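Local coordinates for protein SPI-1 type 3 secretion system secretin (Salmonella enterica subsp. enterica serovar Typhimurium, PDB 4G08) that forms the ring-shaped outer-membrane multimer, with an apparent central pore, of the type III secretion system that injects bacterial effectors into eukaryotic host cells, at residues F128-P133 with D138-A143; A60-L65 with Q78-Y83; T25-M30 with E36-S41; D21-F26 with L69-Y74; Y117-D122 with P134-M139. All blocks are in the same frame, centred on the assembly; numbering follows the deposited sequence. Where two conformers were deposited one is given.

Contact 1 of 5, residues F128-P133 with D138-A143; sequences FYVSGP and DMVVNA
Phe128, on strand 127-132, reaches Val140, on helix 134-150, with the far end of its ring. Its CB does not aim at the helix. With chi1 at 67°, CG sits between the backbone N and the carbonyl carbon, and this brings the far end of the ring closer to the helix. The contact begins only at the outer carbons: Phe128 CE1 and CZ each lie 3.8 Å from Val140 CG1, a methyl placed at the ring edge, near the ring plane. That methyl is the branch anti to the Val140 backbone N (chi1 170°). It also meets Val130 CG1 at 4.2 Å, so one branch of the helix residue touches two residues of the strand. Leu100 and Leu119 also pack on Phe128. This is the helix-on-sheet layer of the periplasmic domain that follows N0, a beta-alpha-beta-beta-alpha unit. No hydrogen bond joins the two segments, so this part of the strand-helix interface depends on van der Waals packing alone and has no directional polar tie.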
# COMPACT_ATOMS: atom_id res chain seq x y z
N PHE A 128 -6.07 -16.29 -5.54
CA PHE A 128 -6.76 -15.12 -5.01
C PHE A 128 -6.24 -13.89 -5.73
O PHE A 128 -5.21 -13.95 -6.40
CB PHE A 128 -6.55 -14.99 -3.50
CG PHE A 128 -5.13 -14.69 -3.11
CD1 PHE A 128 -4.65 -13.40 -3.18
CD2 PHE A 128 -4.30 -15.68 -2.61
CE1 PHE A 128 -3.36 -13.10 -2.81
CE2 PHE A 128 -3.01 -15.39 -2.24
CZ PHE A 128 -2.53 -14.10 -2.35
N TYR A 129 -7.03 -12.81 -5.72
CA TYR A 129 -6.58 -11.56 -6.32
C TYR A 129 -6.21 -10.55 -5.27
O TYR A 129 -6.69 -10.59 -4.14
CB TYR A 129 -7.66 -10.94 -7.21
CG TYR A 129 -8.22 -11.87 -8.24
CD1 TYR A 129 -7.49 -12.20 -9.37
CD2 TYR A 129 -9.49 -12.38 -8.10
CE1 TYR A 129 -7.99 -13.09 -10.30
CE2 TYR A 129 -10.03 -13.21 -9.05
CZ TYR A 129 -9.25 -13.61 -10.12
OH TYR A 129 -9.72 -14.59 -10.97
N VAL A 130 -5.29 -9.68 -5.64
CA VAL A 130 -4.93 -8.57 -4.79
C VAL A 130 -4.50 -7.42 -5.67
O VAL A 130 -3.94 -7.62 -6.75
CB VAL A 130 -3.80 -8.95 -3.82
CG1 VAL A 130 -2.57 -9.39 -4.59
CG2 VAL A 130 -3.48 -7.78 -2.89
N SER A 131 -4.97 -6.23 -5.30
CA SER A 131 -4.71 -5.04 -6.09
C SER A 131 -4.33 -3.91 -5.15
O SER A 131 -5.02 -3.66 -4.14
CB SER A 131 -5.95 -4.65 -6.90
OG SER A 131 -6.30 -5.68 -7.82
N GLY A 132 -3.18 -3.32 -5.39
CA GLY A 132 -2.69 -2.26 -4.52
C GLY A 132 -1.33 -1.77 -4.92
O GLY A 132 -0.86 -2.05 -6.03
N PRO A 133 -0.67 -1.07 -4.01
CA PRO A 133 0.64 -0.51 -4.31
C PRO A 133 1.62 -1.60 -4.68
O PRO A 133 1.65 -2.65 -4.04
CB PRO A 133 1.06 0.14 -3.00
CG PRO A 133 -0.20 0.37 -2.25
CD PRO A 133 -1.23 -0.59 -2.74
N ASP A 138 3.95 -6.96 -4.24
CA ASP A 138 5.16 -7.75 -4.37
C ASP A 138 5.40 -8.58 -3.11
O ASP A 138 5.76 -9.75 -3.17
CB ASP A 138 6.36 -6.84 -4.60
CG ASP A 138 6.40 -6.27 -6.00
OD1 ASP A 138 5.60 -6.71 -6.85
OD2 ASP A 138 7.28 -5.43 -6.27
N MET A 139 5.18 -7.96 -1.96
CA MET A 139 5.24 -8.66 -0.70
C MET A 139 4.21 -9.78 -0.65
O MET A 139 4.52 -10.88 -0.22
CB MET A 139 5.00 -7.67 0.44
CG MET A 139 5.21 -8.24 1.82
SD MET A 139 3.70 -8.93 2.52
CE MET A 139 2.65 -7.50 2.37
N VAL A 140 2.99 -9.51 -1.09
CA VAL A 140 1.95 -10.51 -0.95
C VAL A 140 2.26 -11.72 -1.81
O VAL A 140 2.14 -12.87 -1.38
CB VAL A 140 0.56 -9.97 -1.32
CG1 VAL A 140 -0.42 -11.12 -1.40
CG2 VAL A 140 0.10 -8.95 -0.30
N VAL A 141 2.71 -11.46 -3.02
CA VAL A 141 3.10 -12.51 -3.94
C VAL A 141 4.27 -13.32 -3.39
O VAL A 141 4.24 -14.55 -3.43
CB VAL A 141 3.50 -11.90 -5.28
CG1 VAL A 141 4.16 -12.95 -6.16
CG2 VAL A 141 2.28 -11.32 -5.95
N ASN A 142 5.31 -12.66 -2.90
CA ASN A 142 6.41 -13.40 -2.31
C ASN A 142 5.92 -14.23 -1.14
O ASN A 142 6.35 -15.37 -0.98
CB ASN A 142 7.56 -12.51 -1.87
CG ASN A 142 8.69 -13.29 -1.23
OD1 ASN A 142 9.26 -14.20 -1.84
ND2 ASN A 142 8.92 -13.06 0.06
N ALA A 143 5.10 -13.65 -0.27
CA ALA A 143 4.68 -14.38 0.91
C ALA A 143 3.89 -15.62 0.51
O ALA A 143 4.09 -16.69 1.07
CB ALA A 143 3.85 -13.50 1.82

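Contact 2 of 5, residues A60-L65 with Q78-Y83; sequences ALLEKL and QAIYIY
Leu62 of helix 58-69 points at the face of strand 80-84 in the N0 domain, where helices pack against a mixed three-stranded sheet. Its two methyls part company across the contact: CD2 goes to Ile82 and CD1 to Ile80. The two isoleucines stand two residues apart on the strand, both with CB directed at the helix, and they offer different branches. Ile82 uses its long arm. Its CG1 is anti to the carbonyl carbon (chi1 -62°), and the extended chain beyond it carries CD1 out to the leucine, 3.9 Å from Leu62 CD2. The two side chains cross obliquely, not end to end. Ile80 presents its short branch, CG2, to the other methyl. Tyr81, between them, lies on the other side of the strand, where its hydroxyl is hydrogen-bonded to Asp76. Phe27 of helix 23-30 packs on both Leu62 and Ile82, and Trp73 of the adjoining strand also touches Leu62, so the leucine is buried among the two helices and the sheet. The looser of its two branch contacts is the one with Ile80, where Leu62 CD1 stands 4.2 Å from Ile80 CG2.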
# COMPACT_ATOMS: atom_id res chain seq x y z
N ALA A 60 -4.48 10.08 8.61
CA ALA A 60 -5.81 10.47 8.19
C ALA A 60 -5.76 11.33 6.93
O ALA A 60 -6.61 11.20 6.05
CB ALA A 60 -6.51 11.21 9.30
N LEU A 61 -4.79 12.22 6.88
CA LEU A 61 -4.61 13.08 5.71
C LEU A 61 -4.27 12.26 4.48
O LEU A 61 -4.77 12.53 3.39
CB LEU A 61 -3.50 14.09 5.97
CG LEU A 61 -3.40 15.14 4.87
CD1 LEU A 61 -4.75 15.79 4.65
CD2 LEU A 61 -2.35 16.16 5.22
N LEU A 62 -3.37 11.30 4.64
CA LEU A 62 -3.01 10.43 3.55
C LEU A 62 -4.21 9.70 2.99
O LEU A 62 -4.32 9.51 1.78
CB LEU A 62 -1.98 9.41 4.01
CG LEU A 62 -0.55 9.90 3.89
CD1 LEU A 62 0.35 8.96 4.66
CD2 LEU A 62 -0.13 9.94 2.44
N GLU A 63 -5.07 9.22 3.87
CA GLU A 63 -6.26 8.51 3.41
C GLU A 63 -7.17 9.44 2.64
O GLU A 63 -7.69 9.08 1.59
CB GLU A 63 -7.01 7.89 4.58
CG GLU A 63 -6.22 6.80 5.28
CD GLU A 63 -6.77 5.42 5.02
OE1 GLU A 63 -6.10 4.43 5.39
OE2 GLU A 63 -7.90 5.31 4.48
N LYS A 64 -7.37 10.65 3.15
CA LYS A 64 -8.26 11.58 2.49
C LYS A 64 -7.71 12.04 1.14
O LYS A 64 -8.42 12.06 0.14
CB LYS A 64 -8.51 12.78 3.38
CG LYS A 64 -9.70 13.60 2.91
CD LYS A 64 -10.07 14.65 3.93
CE LYS A 64 -9.43 15.96 3.56
NZ LYS A 64 -10.02 17.09 4.31
N LEU A 65 -6.43 12.40 1.12
CA LEU A 65 -5.83 12.86 -0.12
C LEU A 65 -5.77 11.74 -1.15
O LEU A 65 -5.79 12.00 -2.36
CB LEU A 65 -4.43 13.41 0.12
CG LEU A 65 -4.38 14.71 0.92
CD1 LEU A 65 -2.96 15.19 1.09
CD2 LEU A 65 -5.25 15.77 0.27
N GLN A 78 8.73 0.99 7.99
CA GLN A 78 9.95 1.79 8.00
C GLN A 78 9.89 2.98 7.06
O GLN A 78 10.70 3.90 7.17
CB GLN A 78 11.14 0.92 7.64
CG GLN A 78 11.39 -0.17 8.65
CD GLN A 78 10.73 -1.47 8.25
OE1 GLN A 78 10.58 -1.77 7.07
NE2 GLN A 78 10.27 -2.22 9.24
N ALA A 79 9.01 2.91 6.07
CA ALA A 79 8.90 3.97 5.08
C ALA A 79 7.50 4.01 4.51
O ALA A 79 6.78 3.02 4.53
CB ALA A 79 9.91 3.75 3.96
N ILE A 80 7.10 5.19 4.03
CA ILE A 80 5.79 5.37 3.42
C ILE A 80 5.93 5.53 1.92
O ILE A 80 6.74 6.33 1.44
CB ILE A 80 5.07 6.61 4.00
CG1 ILE A 80 4.83 6.42 5.50
CG2 ILE A 80 3.76 6.85 3.27
CD1 ILE A 80 4.22 7.63 6.17
N TYR A 81 5.19 4.74 1.16
CA TYR A 81 5.25 4.77 -0.29
C TYR A 81 3.95 5.32 -0.83
O TYR A 81 2.91 4.90 -0.47
CB TYR A 81 5.49 3.37 -0.88
CG TYR A 81 6.71 2.67 -0.37
CD1 TYR A 81 6.71 2.09 0.88
CD2 TYR A 81 7.84 2.55 -1.12
CE1 TYR A 81 7.78 1.48 1.35
CE2 TYR A 81 8.93 1.91 -0.62
CZ TYR A 81 8.89 1.38 0.61
OH TYR A 81 9.94 0.71 1.16
N ILE A 82 4.06 6.26 -1.73
CA ILE A 82 2.91 6.90 -2.35
C ILE A 82 2.99 6.77 -3.87
O ILE A 82 4.03 7.03 -4.48
CB ILE A 82 2.82 8.39 -1.97
CG1 ILE A 82 2.63 8.52 -0.46
CG2 ILE A 82 1.67 9.06 -2.71
CD1 ILE A 82 2.98 9.89 0.08
N TYR A 83 1.90 6.29 -4.46
CA TYR A 83 1.80 6.10 -5.90
C TYR A 83 0.55 6.77 -6.42
O TYR A 83 -0.43 6.90 -5.70
CB TYR A 83 1.71 4.62 -6.25
CG TYR A 83 2.83 3.78 -5.73
CD1 TYR A 83 2.75 3.20 -4.48
CD2 TYR A 83 3.85 3.37 -6.58
CE1 TYR A 83 3.72 2.35 -4.03
CE2 TYR A 83 4.82 2.50 -6.14
CZ TYR A 83 4.75 2.00 -4.86
OH TYR A 83 5.69 1.11 -4.41

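Contact 3 of 5, residues T25-M30 with E36-S41; sequences TFFDAM and EPVIVS
Phe27 sets its CB against two valines of strand 38-40: Val40 CG2 is 3.9 Å from Phe27 CB, and Val38 CG1 is 4.0 Å from it on the same strand face. The ring contributes one atom more, CD2, at 4.1 Å from Val40 CG2, with the Phe27 and Val40 side chains crossing at about a right angle. Val40 turns in the methyl anti to its carbonyl carbon, whereas Val38 uses CG1, anti to the backbone N (chi1 -178°). In the N0 domain this is how helix 23-30 packs on an outer strand of the mixed sheet, a loop of a few residues joining the two. Residues of its own helix also pack on the Phe27 ring: Phe26 CD2 lies 3.8 Å above one face, over the centre, and Met30 SD sits in plane at the edge. Beside the apolar patch, one water donates to both partners, bridging Asp28 OD1 at 2.9 Å and the backbone Val38 O at 3.0 Å.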
# COMPACT_ATOMS: atom_id res chain seq x y z
N THR A 25 7.04 17.71 -3.20
CA THR A 25 7.33 18.76 -2.24
C THR A 25 6.37 18.67 -1.06
O THR A 25 6.79 18.66 0.11
CB THR A 25 7.20 20.12 -2.90
OG1 THR A 25 8.25 20.28 -3.86
CG2 THR A 25 7.28 21.23 -1.87
N PHE A 26 5.11 18.43 -1.36
CA PHE A 26 4.09 18.37 -0.33
C PHE A 26 4.35 17.24 0.65
O PHE A 26 4.35 17.45 1.86
CB PHE A 26 2.72 18.19 -0.97
CG PHE A 26 1.62 18.02 0.02
CD1 PHE A 26 1.11 19.10 0.69
CD2 PHE A 26 1.21 16.75 0.37
CE1 PHE A 26 0.14 18.93 1.66
CE2 PHE A 26 0.22 16.58 1.30
CZ PHE A 26 -0.30 17.67 1.96
N PHE A 27 4.57 16.04 0.14
CA PHE A 27 4.80 14.91 1.04
C PHE A 27 6.13 14.96 1.75
O PHE A 27 6.23 14.53 2.90
CB PHE A 27 4.64 13.58 0.32
CG PHE A 27 3.23 13.22 0.07
CD1 PHE A 27 2.33 13.12 1.11
CD2 PHE A 27 2.75 13.14 -1.22
CE1 PHE A 27 1.00 12.86 0.87
CE2 PHE A 27 1.42 12.89 -1.47
CZ PHE A 27 0.55 12.74 -0.42
N ASP A 28 7.12 15.63 1.17
CA ASP A 28 8.33 15.93 1.90
C ASP A 28 8.02 16.80 3.11
O ASP A 28 8.55 16.57 4.20
CB ASP A 28 9.36 16.64 1.02
CG ASP A 28 10.13 15.67 0.15
OD1 ASP A 28 10.01 14.45 0.36
OD2 ASP A 28 10.81 16.14 -0.79
N ALA A 29 7.12 17.76 2.93
CA ALA A 29 6.72 18.63 4.02
C ALA A 29 6.03 17.84 5.12
O ALA A 29 6.31 18.03 6.31
CB ALA A 29 5.81 19.73 3.51
N MET A 30 5.16 16.92 4.73
CA MET A 30 4.48 16.08 5.70
C MET A 30 5.47 15.23 6.51
O MET A 30 5.25 14.95 7.69
CB MET A 30 3.48 15.16 5.01
CG MET A 30 3.12 13.98 5.88
SD MET A 30 2.07 12.76 5.07
CE MET A 30 0.68 13.81 4.71
N GLU A 36 9.88 8.28 9.47
CA GLU A 36 10.04 7.50 8.25
C GLU A 36 10.11 8.41 7.04
O GLU A 36 9.36 9.38 6.95
CB GLU A 36 8.88 6.54 8.09
CG GLU A 36 8.69 5.64 9.29
CD GLU A 36 7.60 6.14 10.22
OE1 GLU A 36 6.87 7.08 9.83
OE2 GLU A 36 7.49 5.59 11.33
N PRO A 37 10.95 8.05 6.07
CA PRO A 37 10.96 8.75 4.81
C PRO A 37 9.72 8.43 4.01
O PRO A 37 9.08 7.40 4.23
CB PRO A 37 12.19 8.20 4.10
CG PRO A 37 12.37 6.85 4.66
CD PRO A 37 11.87 6.90 6.07
N VAL A 38 9.41 9.31 3.07
CA VAL A 38 8.30 9.13 2.17
C VAL A 38 8.84 9.06 0.76
O VAL A 38 9.76 9.79 0.40
CB VAL A 38 7.30 10.29 2.27
CG1 VAL A 38 6.12 10.04 1.36
CG2 VAL A 38 6.82 10.46 3.70
N ILE A 39 8.45 8.00 0.07
CA ILE A 39 8.90 7.75 -1.28
C ILE A 39 7.74 7.95 -2.22
O ILE A 39 6.74 7.23 -2.15
CB ILE A 39 9.42 6.32 -1.40
CG1 ILE A 39 10.51 6.09 -0.38
CG2 ILE A 39 9.93 6.05 -2.80
CD1 ILE A 39 10.53 4.68 0.13
N VAL A 40 7.85 8.97 -3.06
CA VAL A 40 6.78 9.34 -3.96
C VAL A 40 7.11 8.94 -5.40
O VAL A 40 8.21 9.19 -5.88
CB VAL A 40 6.50 10.85 -3.91
CG1 VAL A 40 5.37 11.20 -4.86
CG2 VAL A 40 6.12 11.27 -2.50
N SER A 41 6.20 8.20 -6.02
CA SER A 41 6.45 7.65 -7.34
C SER A 41 6.50 8.75 -8.37
O SER A 41 6.00 9.85 -8.16
CB SER A 41 5.34 6.67 -7.71
OG SER A 41 4.19 7.36 -8.14
O HOH W 1 9.77 12.22 -1.43

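Contact 4 of 5, residues D21-F26 with L69-Y74; sequences DSLRTF and LGLIWY
A purely apolar contact of three leucines, Leu23 with Leu69 and Leu71, joins the start of helix 23-30 to the turn where helix 58-69 gives way to strand 71-75. It lies within the N0 domain, between the mixed sheet and the small antiparallel sheet, whose Ile49 touches both Leu23 and Leu69. Leu23 is the shared partner. Its two methyls divide the work. CD1 goes to Leu71, and the two side chains meet tip to tip, with Leu23 CD1 at 3.8 Å from Leu71 CD2 and almost as near its CD1. CD2 turns to Leu69, where the approach is slanted and the gap from Leu23 CD2 to Leu69 CD1 is 4.1 Å. Leu71 and Leu23 are buried, while Leu69, in the last turn of its helix, is partly exposed. Gly70, between Leu69 and Leu71, leaves the helix with a positive phi of 71° and lets the chain turn into the strand. On the other segment Ser22 is the N-cap that opens helix 23-30, directly before Leu23. Its side-chain oxygen accepts a nearly straight bond from the first turn, Thr25 N to Ser22 OG, 3.2 Å long with an N-H...O angle of 169°.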
# COMPACT_ATOMS: atom_id res chain seq x y z
N ASP A 21 1.93 23.18 -5.61
CA ASP A 21 3.19 22.54 -5.33
C ASP A 21 3.11 21.09 -5.78
O ASP A 21 2.03 20.52 -5.83
CB ASP A 21 3.49 22.61 -3.84
CG ASP A 21 3.64 24.03 -3.34
OD1 ASP A 21 4.59 24.72 -3.78
OD2 ASP A 21 2.84 24.44 -2.48
N SER A 22 4.24 20.52 -6.18
CA SER A 22 4.23 19.13 -6.60
C SER A 22 3.95 18.26 -5.38
O SER A 22 4.28 18.63 -4.26
CB SER A 22 5.56 18.74 -7.23
OG SER A 22 6.54 18.53 -6.23
N LEU A 23 3.36 17.10 -5.61
CA LEU A 23 3.12 16.16 -4.52
C LEU A 23 4.41 15.79 -3.82
O LEU A 23 4.40 15.48 -2.63
CB LEU A 23 2.44 14.90 -5.04
CG LEU A 23 0.95 15.08 -5.28
CD1 LEU A 23 0.20 13.77 -5.18
CD2 LEU A 23 0.39 16.08 -4.29
N ARG A 24 5.51 15.78 -4.56
CA ARG A 24 6.78 15.43 -3.94
C ARG A 24 7.16 16.44 -2.87
O ARG A 24 7.54 16.07 -1.76
CB ARG A 24 7.90 15.30 -4.95
CG ARG A 24 9.12 14.62 -4.35
CD ARG A 24 10.21 14.36 -5.38
NE ARG A 24 9.73 13.58 -6.51
CZ ARG A 24 9.65 12.25 -6.51
NH1 ARG A 24 9.95 11.59 -5.40
NH2 ARG A 24 9.30 11.59 -7.61
N THR A 25 7.04 17.71 -3.20
CA THR A 25 7.33 18.76 -2.24
C THR A 25 6.37 18.67 -1.06
O THR A 25 6.79 18.66 0.11
CB THR A 25 7.20 20.12 -2.90
OG1 THR A 25 8.25 20.28 -3.86
CG2 THR A 25 7.28 21.23 -1.87
N PHE A 26 5.11 18.43 -1.36
CA PHE A 26 4.09 18.37 -0.33
C PHE A 26 4.35 17.24 0.65
O PHE A 26 4.35 17.45 1.86
CB PHE A 26 2.72 18.19 -0.97
CG PHE A 26 1.62 18.02 0.02
CD1 PHE A 26 1.11 19.10 0.69
CD2 PHE A 26 1.21 16.75 0.37
CE1 PHE A 26 0.14 18.93 1.66
CE2 PHE A 26 0.22 16.58 1.30
CZ PHE A 26 -0.30 17.67 1.96
N LEU A 69 -7.20 12.85 -4.60
CA LEU A 69 -6.24 13.04 -5.69
C LEU A 69 -5.95 11.80 -6.51
O LEU A 69 -5.24 11.88 -7.51
CB LEU A 69 -4.93 13.59 -5.15
CG LEU A 69 -5.03 14.95 -4.49
CD1 LEU A 69 -3.64 15.44 -4.19
CD2 LEU A 69 -5.74 15.95 -5.38
N GLY A 70 -6.55 10.67 -6.16
CA GLY A 70 -6.29 9.43 -6.89
C GLY A 70 -4.90 8.91 -6.63
O GLY A 70 -4.08 8.78 -7.54
N LEU A 71 -4.65 8.57 -5.36
CA LEU A 71 -3.39 7.99 -4.91
C LEU A 71 -3.62 6.64 -4.24
O LEU A 71 -4.70 6.38 -3.69
CB LEU A 71 -2.71 8.93 -3.91
CG LEU A 71 -2.52 10.39 -4.30
CD1 LEU A 71 -1.82 11.15 -3.19
CD2 LEU A 71 -1.72 10.48 -5.58
N ILE A 72 -2.54 5.89 -4.11
CA ILE A 72 -2.53 4.74 -3.23
C ILE A 72 -1.23 4.75 -2.44
O ILE A 72 -0.22 5.27 -2.91
CB ILE A 72 -2.65 3.43 -4.03
CG1 ILE A 72 -1.53 3.35 -5.07
CG2 ILE A 72 -3.98 3.39 -4.76
CD1 ILE A 72 -1.61 2.17 -6.01
N TRP A 73 -1.29 4.30 -1.19
CA TRP A 73 -0.13 4.38 -0.32
C TRP A 73 0.01 3.17 0.58
O TRP A 73 -0.94 2.41 0.78
CB TRP A 73 -0.18 5.65 0.53
CG TRP A 73 -1.27 5.64 1.51
CD1 TRP A 73 -2.59 5.82 1.26
CD2 TRP A 73 -1.14 5.49 2.92
NE1 TRP A 73 -3.30 5.75 2.42
CE2 TRP A 73 -2.43 5.58 3.46
CE3 TRP A 73 -0.05 5.31 3.77
CZ2 TRP A 73 -2.66 5.52 4.83
CZ3 TRP A 73 -0.28 5.21 5.13
CH2 TRP A 73 -1.58 5.33 5.65
N TYR A 74 1.23 2.96 1.05
CA TYR A 74 1.56 1.84 1.91
C TYR A 74 2.62 2.28 2.90
O TYR A 74 3.56 2.98 2.54
CB TYR A 74 2.08 0.69 1.05
CG TYR A 74 2.35 -0.57 1.83
CD1 TYR A 74 1.35 -1.18 2.56
CD2 TYR A 74 3.62 -1.11 1.88
CE1 TYR A 74 1.59 -2.34 3.27
CE2 TYR A 74 3.88 -2.26 2.60
CZ TYR A 74 2.87 -2.84 3.33
OH TYR A 74 3.14 -3.93 4.13

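Contact 5 of 5, residues Y117-D122 with P134-M139; sequences YPLRGD and PVYVDM
Tyr136 and Tyr117 form the close half of this contact, with the CE2-OH edge of the Tyr136 ring turned to the CB and carbonyl of Tyr117. Tyr136 CE2 comes within 3.5 Å of Tyr117 CB, and the hydroxyl donates to the backbone carbonyl, Tyr136 OH to Tyr117 O, at 3.1 Å. The acceptor lies at the edge of the Tyr136 ring, near its plane; seen from the carbonyl, the donor is off axis, with a C=O...O angle of 144°, and tilted out of the carbonyl plane. With CG anti to the backbone N (chi1 178°), the Tyr136 ring extends so that its hydroxyl meets the carbonyl. The two rings meet obliquely, centroids 5.9 Å apart and planes at 50°. Tyr117 OH makes its own hydrogen bond to Trp73 N of the N0 domain, and a weak bond from Asn114 N also reaches Tyr136 OH.

Beyond this pair the packing thins out. Leu119 CD1 stands 4.4 Å from Tyr136 OH, and this leucine also packs on Phe128 and on helix 100-109. Farther along, Arg120 and Gly121 make no contact with the helix segment and are exposed, although Arg120 NH1 is hydrogen-bonded to Ser131 OG. Here the loop leading into the edge strand 120-121 meets the first turn of the last helix in the beta-alpha-beta-beta-alpha unit, a form known from ring-building domains of secretion systems.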
# COMPACT_ATOMS: atom_id res chain seq x y z
N TYR A 117 -6.28 -2.85 0.88
CA TYR A 117 -5.95 -3.68 -0.27
C TYR A 117 -6.08 -5.16 0.06
O TYR A 117 -5.09 -5.88 0.17
CB TYR A 117 -4.54 -3.38 -0.77
CG TYR A 117 -4.25 -1.90 -0.87
CD1 TYR A 117 -4.91 -1.10 -1.79
CD2 TYR A 117 -3.35 -1.30 -0.02
CE1 TYR A 117 -4.69 0.26 -1.84
CE2 TYR A 117 -3.14 0.06 -0.04
CZ TYR A 117 -3.83 0.84 -0.93
OH TYR A 117 -3.60 2.20 -0.93
N PRO A 118 -7.32 -5.61 0.27
CA PRO A 118 -7.59 -6.93 0.82
C PRO A 118 -7.38 -8.03 -0.21
O PRO A 118 -7.38 -7.78 -1.41
CB PRO A 118 -9.06 -6.85 1.21
CG PRO A 118 -9.64 -5.88 0.25
CD PRO A 118 -8.57 -4.85 0.05
N LEU A 119 -7.13 -9.24 0.29
CA LEU A 119 -7.05 -10.42 -0.55
C LEU A 119 -8.46 -10.84 -0.92
O LEU A 119 -9.34 -10.86 -0.07
CB LEU A 119 -6.37 -11.55 0.21
CG LEU A 119 -4.85 -11.57 0.16
CD1 LEU A 119 -4.27 -10.19 0.34
CD2 LEU A 119 -4.30 -12.53 1.20
N ARG A 120 -8.68 -11.12 -2.20
CA ARG A 120 -10.01 -11.47 -2.67
C ARG A 120 -9.98 -12.86 -3.27
O ARG A 120 -9.41 -13.07 -4.33
CB ARG A 120 -10.47 -10.46 -3.73
CG ARG A 120 -10.79 -9.10 -3.15
CD ARG A 120 -10.11 -8.00 -3.94
NE ARG A 120 -10.38 -8.13 -5.37
CZ ARG A 120 -9.53 -7.74 -6.31
NH1 ARG A 120 -8.37 -7.20 -5.96
NH2 ARG A 120 -9.87 -7.85 -7.58
N GLY A 121 -10.64 -13.79 -2.60
CA GLY A 121 -10.58 -15.18 -3.03
C GLY A 121 -11.75 -15.97 -2.49
O GLY A 121 -12.75 -15.41 -2.05
N ASP A 122 -11.64 -17.29 -2.57
CA ASP A 122 -12.60 -18.15 -1.89
C ASP A 122 -12.02 -19.52 -1.65
O ASP A 122 -11.02 -19.91 -2.24
CB ASP A 122 -13.90 -18.26 -2.68
CG ASP A 122 -13.70 -18.88 -4.05
OD1 ASP A 122 -12.90 -18.31 -4.83
OD2 ASP A 122 -14.56 -19.69 -4.45
N PRO A 134 2.49 -1.32 -5.64
CA PRO A 134 3.42 -2.33 -6.09
C PRO A 134 4.26 -2.93 -4.97
O PRO A 134 4.38 -4.15 -4.86
CB PRO A 134 4.30 -1.56 -7.07
CG PRO A 134 3.38 -0.56 -7.66
CD PRO A 134 2.38 -0.21 -6.60
N VAL A 135 4.77 -2.10 -4.08
CA VAL A 135 5.58 -2.62 -3.00
C VAL A 135 4.78 -3.60 -2.11
O VAL A 135 5.33 -4.59 -1.62
CB VAL A 135 6.12 -1.50 -2.13
CG1 VAL A 135 4.97 -0.77 -1.47
CG2 VAL A 135 7.07 -2.06 -1.10
N TYR A 136 3.49 -3.34 -1.96
CA TYR A 136 2.62 -4.23 -1.18
C TYR A 136 2.36 -5.55 -1.89
O TYR A 136 2.49 -6.63 -1.31
CB TYR A 136 1.30 -3.52 -0.89
CG TYR A 136 0.30 -4.36 -0.14
CD1 TYR A 136 0.51 -4.71 1.18
CD2 TYR A 136 -0.90 -4.69 -0.72
CE1 TYR A 136 -0.41 -5.47 1.86
CE2 TYR A 136 -1.84 -5.42 -0.04
CZ TYR A 136 -1.58 -5.81 1.24
OH TYR A 136 -2.58 -6.46 1.93
N VAL A 137 1.95 -5.45 -3.15
CA VAL A 137 1.57 -6.62 -3.92
C VAL A 137 2.77 -7.55 -4.08
O VAL A 137 2.65 -8.76 -3.93
CB VAL A 137 1.04 -6.21 -5.30
CG1 VAL A 137 0.84 -7.44 -6.16
CG2 VAL A 137 -0.26 -5.46 -5.15
N ASP A 138 3.95 -6.96 -4.24
CA ASP A 138 5.16 -7.75 -4.37
C ASP A 138 5.40 -8.58 -3.11
O ASP A 138 5.76 -9.75 -3.17
CB ASP A 138 6.36 -6.84 -4.60
CG ASP A 138 6.40 -6.27 -6.00
OD1 ASP A 138 5.60 -6.71 -6.85
OD2 ASP A 138 7.28 -5.43 -6.27
N MET A 139 5.18 -7.96 -1.96
CA MET A 139 5.24 -8.66 -0.70
C MET A 139 4.21 -9.78 -0.65
O MET A 139 4.52 -10.88 -0.22
CB MET A 139 5.00 -7.67 0.44
CG MET A 139 5.21 -8.24 1.82
SD MET A 139 3.70 -8.93 2.52
CE MET A 139 2.65 -7.50 2.37

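Overall arrangement
The five contacts fall into two groups along an elongated chain. Contacts 2, 3 and 4 belong to the N0 domain, their centres 8 to 9 Å apart, and all reach the same mixed sheet; contacts 3 and 4 also share helix 23-30. Contacts 1 and 5 lie in the second domain, centres about 3 Å apart, and share helix 134-150 and use the neighbouring strands 127-132 and 120-121 of one sheet. The groups are 17 to 24 Å apart between centres, yet they touch at the domain junction. There Tyr74 CE1 packs on Tyr136 CD1 (3.3 Å) between contacts 4 and 5, and Pro133 CB packs on Tyr83 CE1 (3.6 Å) between contacts 1 and 2. Contact 3 touches neither member of the second group.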